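Local atomic coordinates of excinuclease ABC, subunit A. (Deinococcus radiodurans, PDB entry 2VF7), a protein that binds DNA, ATP and zinc and hydrolyses ATP as a UvrA-family ABC protein, probably recognising damaged DNA in excision repair. Residues A[472-477]-A[484-489]; A[392-397]-A[421-426]. The protein carries 1 engineered substitution. All coordinates share one frame; numbering follows the deposited sequence.

Contact 1: residues A[472-477]-A[484-489]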
ATOM      1  N   GLY A 472       9.320  -2.380  42.440  1.00 65.05           N
ATOM      2  CA  GLY A 472      10.348  -1.368  42.683  1.00 65.02           C
ATOM      3  C   GLY A 472       9.850   0.065  42.577  1.00 64.89           C
ATOM      4  O   GLY A 472      10.594   1.007  42.854  1.00 65.02           O
ATOM      5  N   LEU A 473       8.597   0.228  42.164  1.00 64.56           N
ATOM      6  CA  LEU A 473       7.947   1.538  42.122  1.00 64.60           C
ATOM      7  C   LEU A 473       7.673   2.021  43.559  1.00 65.16           C
ATOM      8  O   LEU A 473       7.438   3.204  43.822  1.00 65.50           O
ATOM      9  CB  LEU A 473       6.655   1.437  41.308  1.00 64.44           C
ATOM     10  CG  LEU A 473       5.893   2.673  40.821  1.00 64.11           C
ATOM     11  CD1 LEU A 473       6.720   3.528  39.874  1.00 63.50           C
ATOM     12  CD2 LEU A 473       4.613   2.246  40.152  1.00 63.55           C
ATOM     13  N   LYS A 474       7.733   1.071  44.481  1.00 65.30           N
ATOM     14  CA  LYS A 474       7.514   1.301  45.895  1.00 65.50           C
ATOM     15  C   LYS A 474       8.628   2.175  46.494  1.00 65.69           C
ATOM     16  O   LYS A 474       8.499   2.659  47.622  1.00 65.76           O
ATOM     17  CB  LYS A 474       7.416  -0.071  46.578  1.00 65.53           C
ATOM     18  CG  LYS A 474       7.288  -0.100  48.084  1.00 65.68           C
ATOM     19  CD  LYS A 474       6.581  -1.381  48.563  1.00 66.38           C
ATOM     20  CE  LYS A 474       6.978  -2.638  47.779  1.00 65.68           C
ATOM     21  NZ  LYS A 474       6.007  -3.746  48.047  1.00 65.83           N
ATOM     22  N   HIS A 475       9.698   2.400  45.726  1.00 65.59           N
ATOM     23  CA  HIS A 475      10.832   3.202  46.187  1.00 65.47           C
ATOM     24  C   HIS A 475      10.975   4.555  45.470  1.00 65.28           C
ATOM     25  O   HIS A 475      11.974   5.253  45.641  1.00 65.10           O
ATOM     26  CB  HIS A 475      12.132   2.404  46.060  1.00 65.87           C
ATOM     27  CG  HIS A 475      12.142   1.120  46.831  1.00 66.78           C
ATOM     28  ND1 HIS A 475      12.214  -0.114  46.219  1.00 67.70           N
ATOM     29  CD2 HIS A 475      12.109   0.877  48.164  1.00 67.87           C
ATOM     30  CE1 HIS A 475      12.215  -1.062  47.140  1.00 68.19           C
ATOM     31  NE2 HIS A 475      12.151  -0.487  48.329  1.00 68.47           N
ATOM     32  N   VAL A 476       9.987   4.917  44.655  1.00 65.45           N
ATOM     33  CA  VAL A 476       9.980   6.227  43.975  1.00 65.17           C
ATOM     34  C   VAL A 476       8.710   7.028  44.341  1.00 65.32           C
ATOM     35  O   VAL A 476       7.600   6.708  43.887  1.00 65.25           O
ATOM     36  CB  VAL A 476      10.337   6.133  42.427  1.00 65.17           C
ATOM     37  CG1 VAL A 476      10.356   4.691  41.934  1.00 64.33           C
ATOM     38  CG2 VAL A 476       9.449   7.025  41.546  1.00 65.13           C
ATOM     39  N   PRO A 477       8.878   8.041  45.222  1.00 65.29           N
ATOM     40  CA  PRO A 477       7.796   8.769  45.896  1.00 65.13           C
ATOM     41  C   PRO A 477       7.151   9.890  45.076  1.00 65.01           C
ATOM     42  O   PRO A 477       6.086  10.381  45.441  1.00 64.79           O
ATOM     43  CB  PRO A 477       8.489   9.341  47.142  1.00 65.08           C
ATOM     44  CG  PRO A 477       9.927   8.825  47.098  1.00 65.14           C
ATOM     45  CD  PRO A 477      10.187   8.540  45.665  1.00 65.36           C
ATOM     46  N   TYR A 484      -1.155   5.161  44.678  1.00 63.96           N
ATOM     47  CA  TYR A 484      -2.394   4.393  44.632  1.00 64.76           C
ATOM     48  C   TYR A 484      -2.112   2.909  44.794  1.00 65.18           C
ATOM     49  O   TYR A 484      -2.839   2.199  45.477  1.00 65.27           O
ATOM     50  CB  TYR A 484      -3.179   4.709  43.347  1.00 64.84           C
ATOM     51  CG  TYR A 484      -3.889   6.034  43.477  1.00 64.82           C
ATOM     52  CD1 TYR A 484      -3.235   7.226  43.177  1.00 64.81           C
ATOM     53  CD2 TYR A 484      -5.195   6.102  43.974  1.00 65.09           C
ATOM     54  CE1 TYR A 484      -3.863   8.448  43.341  1.00 64.50           C
ATOM     55  CE2 TYR A 484      -5.839   7.327  44.139  1.00 65.01           C
ATOM     56  CZ  TYR A 484      -5.161   8.493  43.824  1.00 64.61           C
ATOM     57  OH  TYR A 484      -5.779   9.708  43.982  1.00 64.77           O
ATOM     58  N   LEU A 485      -1.009   2.470  44.205  1.00 66.16           N
ATOM     59  CA  LEU A 485      -0.653   1.062  44.147  1.00 66.61           C
ATOM     60  C   LEU A 485      -0.118   0.543  45.489  1.00 67.47           C
ATOM     61  O   LEU A 485      -0.433  -0.584  45.886  1.00 67.80           O
ATOM     62  CB  LEU A 485       0.366   0.850  43.010  1.00 66.62           C
ATOM     63  CG  LEU A 485       0.457  -0.446  42.202  1.00 65.46           C
ATOM     64  CD1 LEU A 485      -0.781  -0.688  41.366  1.00 64.04           C
ATOM     65  CD2 LEU A 485       1.691  -0.392  41.319  1.00 65.75           C
ATOM     66  N   PHE A 486       0.661   1.367  46.195  1.00 68.31           N
ATOM     67  CA  PHE A 486       1.349   0.921  47.416  1.00 69.00           C
ATOM     68  C   PHE A 486       1.140   1.774  48.677  1.00 69.85           C
ATOM     69  O   PHE A 486       1.395   1.296  49.783  1.00 70.08           O
ATOM     70  CB  PHE A 486       2.863   0.768  47.179  1.00 68.66           C
ATOM     71  CG  PHE A 486       3.226  -0.163  46.054  1.00 68.60           C
ATOM     72  CD1 PHE A 486       2.812  -1.496  46.064  1.00 68.52           C
ATOM     73  CD2 PHE A 486       4.005   0.290  44.991  1.00 67.90           C
ATOM     74  CE1 PHE A 486       3.149  -2.354  45.018  1.00 67.64           C
ATOM     75  CE2 PHE A 486       4.349  -0.558  43.953  1.00 66.67           C
ATOM     76  CZ  PHE A 486       3.925  -1.883  43.968  1.00 67.19           C
ATOM     77  N   ALA A 487       0.706   3.024  48.527  1.00 70.87           N
ATOM     78  CA  ALA A 487       0.639   3.936  49.681  1.00 71.92           C
ATOM     79  C   ALA A 487      -0.771   4.266  50.156  1.00 72.79           C
ATOM     80  O   ALA A 487      -0.931   4.996  51.140  1.00 72.89           O
ATOM     81  CB  ALA A 487       1.425   5.217  49.415  1.00 71.88           C
ATOM     82  N   ASP A 488      -1.778   3.735  49.453  1.00 73.82           N
ATOM     83  CA  ASP A 488      -3.184   3.825  49.860  1.00 74.71           C
ATOM     84  C   ASP A 488      -3.750   5.257  49.789  1.00 75.22           C
ATOM     85  O   ASP A 488      -4.194   5.816  50.808  1.00 75.25           O
ATOM     86  CB  ASP A 488      -3.362   3.228  51.275  1.00 75.18           C
ATOM     87  CG  ASP A 488      -4.801   2.842  51.588  1.00 75.79           C
ATOM     88  OD1 ASP A 488      -5.152   2.846  52.793  1.00 76.17           O
ATOM     89  OD2 ASP A 488      -5.570   2.529  50.640  1.00 76.26           O
ATOM     90  N   ARG A 489      -3.729   5.850  48.595  1.00 75.62           N
ATOM     91  CA  ARG A 489      -4.352   7.158  48.391  1.00 76.12           C
ATOM     92  C   ARG A 489      -5.864   7.031  48.290  1.00 76.44           C
ATOM     93  O   ARG A 489      -6.388   6.513  47.294  1.00 76.33           O
ATOM     94  CB  ARG A 489      -3.820   7.881  47.146  1.00 75.98           C
ATOM     95  CG  ARG A 489      -2.489   8.574  47.322  1.00 76.48           C
ATOM     96  CD  ARG A 489      -2.480  10.061  46.886  1.00 77.81           C
ATOM     97  NE  ARG A 489      -3.397  10.427  45.795  1.00 78.47           N
ATOM     98  CZ  ARG A 489      -3.287  11.528  45.042  1.00 78.94           C
ATOM     99  NH1 ARG A 489      -2.288  12.388  45.228  1.00 79.16           N
ATOM    100  NH2 ARG A 489      -4.178  11.774  44.090  1.00 78.39           N
TER
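K474 runs over one face of the F486 ring, and its atoms can be followed outward from the backbone. CG lies anti to the backbone N (chi1 176°), which carries the chain along the phenyl group. K474 CB touches the ring first, 3.8 Å from F486 CD2, and makes an off-centre CH-pi contact 4.3 Å from the ring centroid. CG and CD continue past the ring at looser range, K474 CD being 4.4 Å from F486 CG. A bend at chi3 (39°) leads the tip on alongside the same face, and K474 NZ ends 4.8 Å from the F486 centroid, 27° off the ring normal: a cation-pi contact, also off-centre. The same ammonium group forms a salt bridge with E471, just before the segment. L485 CB lies above the opposite face of the ring, which is thus held between the lysine and the ring's own neighbour.

L473 comes in at the ring edge, its CB 4.0 Å from F486 CE2. Farther out, L473 CD2 meets L485 CD2 at 4.1 Å, the two leucines crossing at about a right angle. L485 also packs on L441 and I444 of helix 441-444, and L473 on T481 of helix 480-487.

Segment 472-477, a 3-10 turn running into a loop after strand 464-468, folds back against the helix that follows it. No hydrogen bond joins the two segments. Cohesion is apolar and aromatic, with an electrostatic share from K474 that its pairing with E471 probably tempers.

Contact 2: residues A[392-397]-A[421-426]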
ATOM      1  N   THR A 392      -8.700 -12.393  17.993  1.00 56.34           N
ATOM      2  CA  THR A 392      -8.346 -12.818  16.623  1.00 56.25           C
ATOM      3  C   THR A 392      -6.851 -13.107  16.470  1.00 55.64           C
ATOM      4  O   THR A 392      -6.446 -13.977  15.689  1.00 55.13           O
ATOM      5  CB  THR A 392      -8.795 -11.761  15.588  1.00 56.34           C
ATOM      6  OG1 THR A 392     -10.202 -11.536  15.735  1.00 57.49           O
ATOM      7  CG2 THR A 392      -8.525 -12.229  14.183  1.00 56.40           C
ATOM      8  N   GLN A 393      -6.049 -12.366  17.226  1.00 55.22           N
ATOM      9  CA  GLN A 393      -4.604 -12.520  17.235  1.00 55.20           C
ATOM     10  C   GLN A 393      -4.215 -13.839  17.902  1.00 55.00           C
ATOM     11  O   GLN A 393      -3.179 -14.424  17.581  1.00 54.05           O
ATOM     12  CB  GLN A 393      -3.943 -11.369  18.008  1.00 54.81           C
ATOM     13  CG  GLN A 393      -4.008  -9.992  17.367  1.00 56.23           C
ATOM     14  CD  GLN A 393      -4.008  -9.987  15.835  1.00 57.59           C
ATOM     15  OE1 GLN A 393      -2.979 -10.203  15.175  1.00 57.46           O
ATOM     16  NE2 GLN A 393      -5.175  -9.708  15.265  1.00 58.41           N
ATOM     17  N   LEU A 394      -5.047 -14.279  18.846  1.00 55.45           N
ATOM     18  CA  LEU A 394      -4.747 -15.454  19.656  1.00 56.25           C
ATOM     19  C   LEU A 394      -4.867 -16.752  18.867  1.00 56.68           C
ATOM     20  O   LEU A 394      -4.450 -17.819  19.347  1.00 57.49           O
ATOM     21  CB  LEU A 394      -5.597 -15.487  20.928  1.00 56.67           C
ATOM     22  CG  LEU A 394      -4.989 -14.830  22.173  1.00 56.66           C
ATOM     23  CD1 LEU A 394      -5.945 -14.918  23.339  1.00 56.52           C
ATOM     24  CD2 LEU A 394      -3.668 -15.501  22.548  1.00 59.29           C
ATOM     25  N   TYR A 395      -5.411 -16.653  17.650  1.00 56.87           N
ATOM     26  CA  TYR A 395      -5.436 -17.771  16.714  1.00 56.90           C
ATOM     27  C   TYR A 395      -4.939 -17.408  15.320  1.00 57.36           C
ATOM     28  O   TYR A 395      -5.317 -18.037  14.334  1.00 57.28           O
ATOM     29  CB  TYR A 395      -6.813 -18.445  16.670  1.00 56.37           C
ATOM     30  CG  TYR A 395      -8.022 -17.577  16.350  1.00 55.93           C
ATOM     31  CD1 TYR A 395      -8.318 -17.200  15.034  0.70 55.14           C
ATOM     32  CD2 TYR A 395      -8.916 -17.198  17.359  0.70 54.86           C
ATOM     33  CE1 TYR A 395      -9.449 -16.437  14.739  0.70 54.15           C
ATOM     34  CE2 TYR A 395     -10.049 -16.436  17.073  0.70 54.21           C
ATOM     35  CZ  TYR A 395     -10.309 -16.064  15.763  0.70 54.48           C
ATOM     36  OH  TYR A 395     -11.426 -15.318  15.479  0.70 54.81           O
ATOM     37  N   SER A 396      -4.067 -16.411  15.247  1.00 58.19           N
ATOM     38  CA  SER A 396      -3.652 -15.878  13.962  1.00 59.06           C
ATOM     39  C   SER A 396      -2.353 -16.511  13.515  1.00 59.58           C
ATOM     40  O   SER A 396      -2.040 -16.495  12.322  1.00 59.83           O
ATOM     41  CB  SER A 396      -3.479 -14.366  14.035  1.00 59.09           C
ATOM     42  OG  SER A 396      -2.125 -14.028  14.270  1.00 59.40           O
ATOM     43  N   ASN A 397      -1.605 -17.043  14.487  1.00 60.04           N
ATOM     44  CA  ASN A 397      -0.319 -17.723  14.257  1.00 60.61           C
ATOM     45  C   ASN A 397       0.885 -16.778  14.064  1.00 60.80           C
ATOM     46  O   ASN A 397       1.997 -17.251  13.763  1.00 61.02           O
ATOM     47  CB  ASN A 397      -0.416 -18.733  13.096  1.00 61.00           C
ATOM     48  CG  ASN A 397      -0.562 -20.181  13.562  1.00 62.60           C
ATOM     49  OD1 ASN A 397      -0.291 -21.117  12.799  1.00 64.50           O
ATOM     50  ND2 ASN A 397      -0.976 -20.375  14.815  1.00 63.98           N
ATOM     51  N   LEU A 421      -6.343 -10.628  31.499  1.00 56.98           N
ATOM     52  CA  LEU A 421      -4.969 -10.952  31.901  1.00 56.85           C
ATOM     53  C   LEU A 421      -4.464 -12.277  31.343  1.00 57.20           C
ATOM     54  O   LEU A 421      -3.287 -12.406  31.002  1.00 57.50           O
ATOM     55  CB  LEU A 421      -4.834 -10.938  33.426  1.00 55.83           C
ATOM     56  CG  LEU A 421      -4.608  -9.558  34.054  1.00 56.30           C
ATOM     57  CD1 LEU A 421      -4.611  -9.622  35.575  1.00 54.99           C
ATOM     58  CD2 LEU A 421      -3.323  -8.864  33.544  1.00 56.58           C
ATOM     59  N   SER A 422      -5.371 -13.248  31.257  1.00 57.61           N
ATOM     60  CA  SER A 422      -5.075 -14.593  30.775  1.00 57.73           C
ATOM     61  C   SER A 422      -4.886 -14.673  29.252  1.00 57.42           C
ATOM     62  O   SER A 422      -4.114 -15.501  28.762  1.00 58.10           O
ATOM     63  CB  SER A 422      -6.163 -15.558  31.260  1.00 57.99           C
ATOM     64  OG  SER A 422      -6.481 -16.513  30.270  1.00 59.74           O
ATOM     65  N   ALA A 423      -5.588 -13.815  28.515  1.00 56.82           N
ATOM     66  CA  ALA A 423      -5.451 -13.714  27.060  1.00 55.68           C
ATOM     67  C   ALA A 423      -4.192 -12.971  26.657  1.00 55.34           C
ATOM     68  O   ALA A 423      -3.673 -13.200  25.579  1.00 55.09           O
ATOM     69  CB  ALA A 423      -6.649 -13.039  26.467  1.00 55.52           C
ATOM     70  N   LEU A 424      -3.724 -12.066  27.512  1.00 55.49           N
ATOM     71  CA  LEU A 424      -2.472 -11.338  27.295  1.00 55.15           C
ATOM     72  C   LEU A 424      -1.250 -12.231  27.540  1.00 55.48           C
ATOM     73  O   LEU A 424      -0.264 -12.132  26.826  1.00 55.92           O
ATOM     74  CB  LEU A 424      -2.406 -10.087  28.183  1.00 54.78           C
ATOM     75  CG  LEU A 424      -3.414  -8.946  27.975  1.00 52.94           C
ATOM     76  CD1 LEU A 424      -3.234  -7.843  29.033  1.00 52.70           C
ATOM     77  CD2 LEU A 424      -3.339  -8.357  26.581  1.00 51.21           C
ATOM     78  N   GLU A 425      -1.326 -13.105  28.541  1.00 56.17           N
ATOM     79  CA  GLU A 425      -0.257 -14.068  28.821  1.00 56.46           C
ATOM     80  C   GLU A 425      -0.166 -15.104  27.718  1.00 56.79           C
ATOM     81  O   GLU A 425       0.938 -15.473  27.312  1.00 56.79           O
ATOM     82  CB  GLU A 425      -0.440 -14.734  30.185  1.00 56.64           C
ATOM     83  CG  GLU A 425       0.409 -16.020  30.433  1.00 58.23           C
ATOM     84  CD  GLU A 425       1.864 -15.752  30.852  0.70 60.51           C
ATOM     85  OE1 GLU A 425       2.270 -14.571  30.966  0.70 61.10           O
ATOM     86  OE2 GLU A 425       2.612 -16.735  31.069  0.70 61.22           O
ATOM     87  N   ASN A 426      -1.315 -15.549  27.205  1.00 56.93           N
ATOM     88  CA  ASN A 426      -1.321 -16.509  26.095  1.00 57.03           C
ATOM     89  C   ASN A 426      -0.723 -15.912  24.838  1.00 56.83           C
ATOM     90  O   ASN A 426      -0.005 -16.593  24.111  1.00 57.13           O
ATOM     91  CB  ASN A 426      -2.724 -17.024  25.785  1.00 57.21           C
ATOM     92  CG  ASN A 426      -3.214 -18.060  26.784  1.00 57.23           C
ATOM     93  OD1 ASN A 426      -2.447 -18.879  27.312  1.00 59.77           O
ATOM     94  ND2 ASN A 426      -4.512 -18.040  27.033  1.00 58.07           N
TER
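A423 and N426, three residues apart on helix 417-428, receive the two methyl branches of L394, at the C-terminal end region of helix 382-393. Along the second segment, A423 comes first: its CB lies 3.7 Å from L394 CD1. The carbonyl oxygen of A423 is also close, 3.6 Å from the same methyl, a van der Waals contact with a carbon that has no polar hydrogen to offer. A423 also touches the loop residue L366.

One helical turn on, N426 meets the second branch, L394 CD2 lying 3.7 Å from N426 CB. The two side chains cross at about a right angle. A chi1 of -77° puts the asparagine amide on the far side of CB from the leucine, back toward the preceding turn. There N426 ND2 comes within 3.1 Å of S422 O, but the angle is too poor for a hydrogen bond; S422 O instead accepts the backbone N-H of N426 at 3.2 Å.

L394 also packs on L427 and on V362, and helices 345-365 and 417-428 thus both meet this one leucine. By sequence, helix 382-393 is probably the ABC signature helix, and the contact joins its end to the crossover helix between strands 402-406 and 433-437 of the ATP-binding-cassette fold. With 130 Å² buried and no hydrogen bond across, the joint depends on a forked aliphatic group, to which A423 offers its CB and carbonyl oxygen, and N426 its CB.

Overall arrangement
Contact 2 closes before contact 1 opens along the chain; their centres are 30 Å apart and their nearest atoms about 11 Å, without touching. Both belong to the elements around the mixed sheet that ends in strand 464-468. Contact 1 lies in the neighbourhood of the first P-loop: the side chain of L473 is about 11 Å from that of K49, which binds ADP. Contact 2 is away from the annotated sites but beside the second subunit, whose R64 packs on N397. Topology supplies another tie: helix 766-781, touched by Y484 and R489 of contact 1, occupies in the second sheet's connectivity the place that helix 417-428 of contact 2 has in the first.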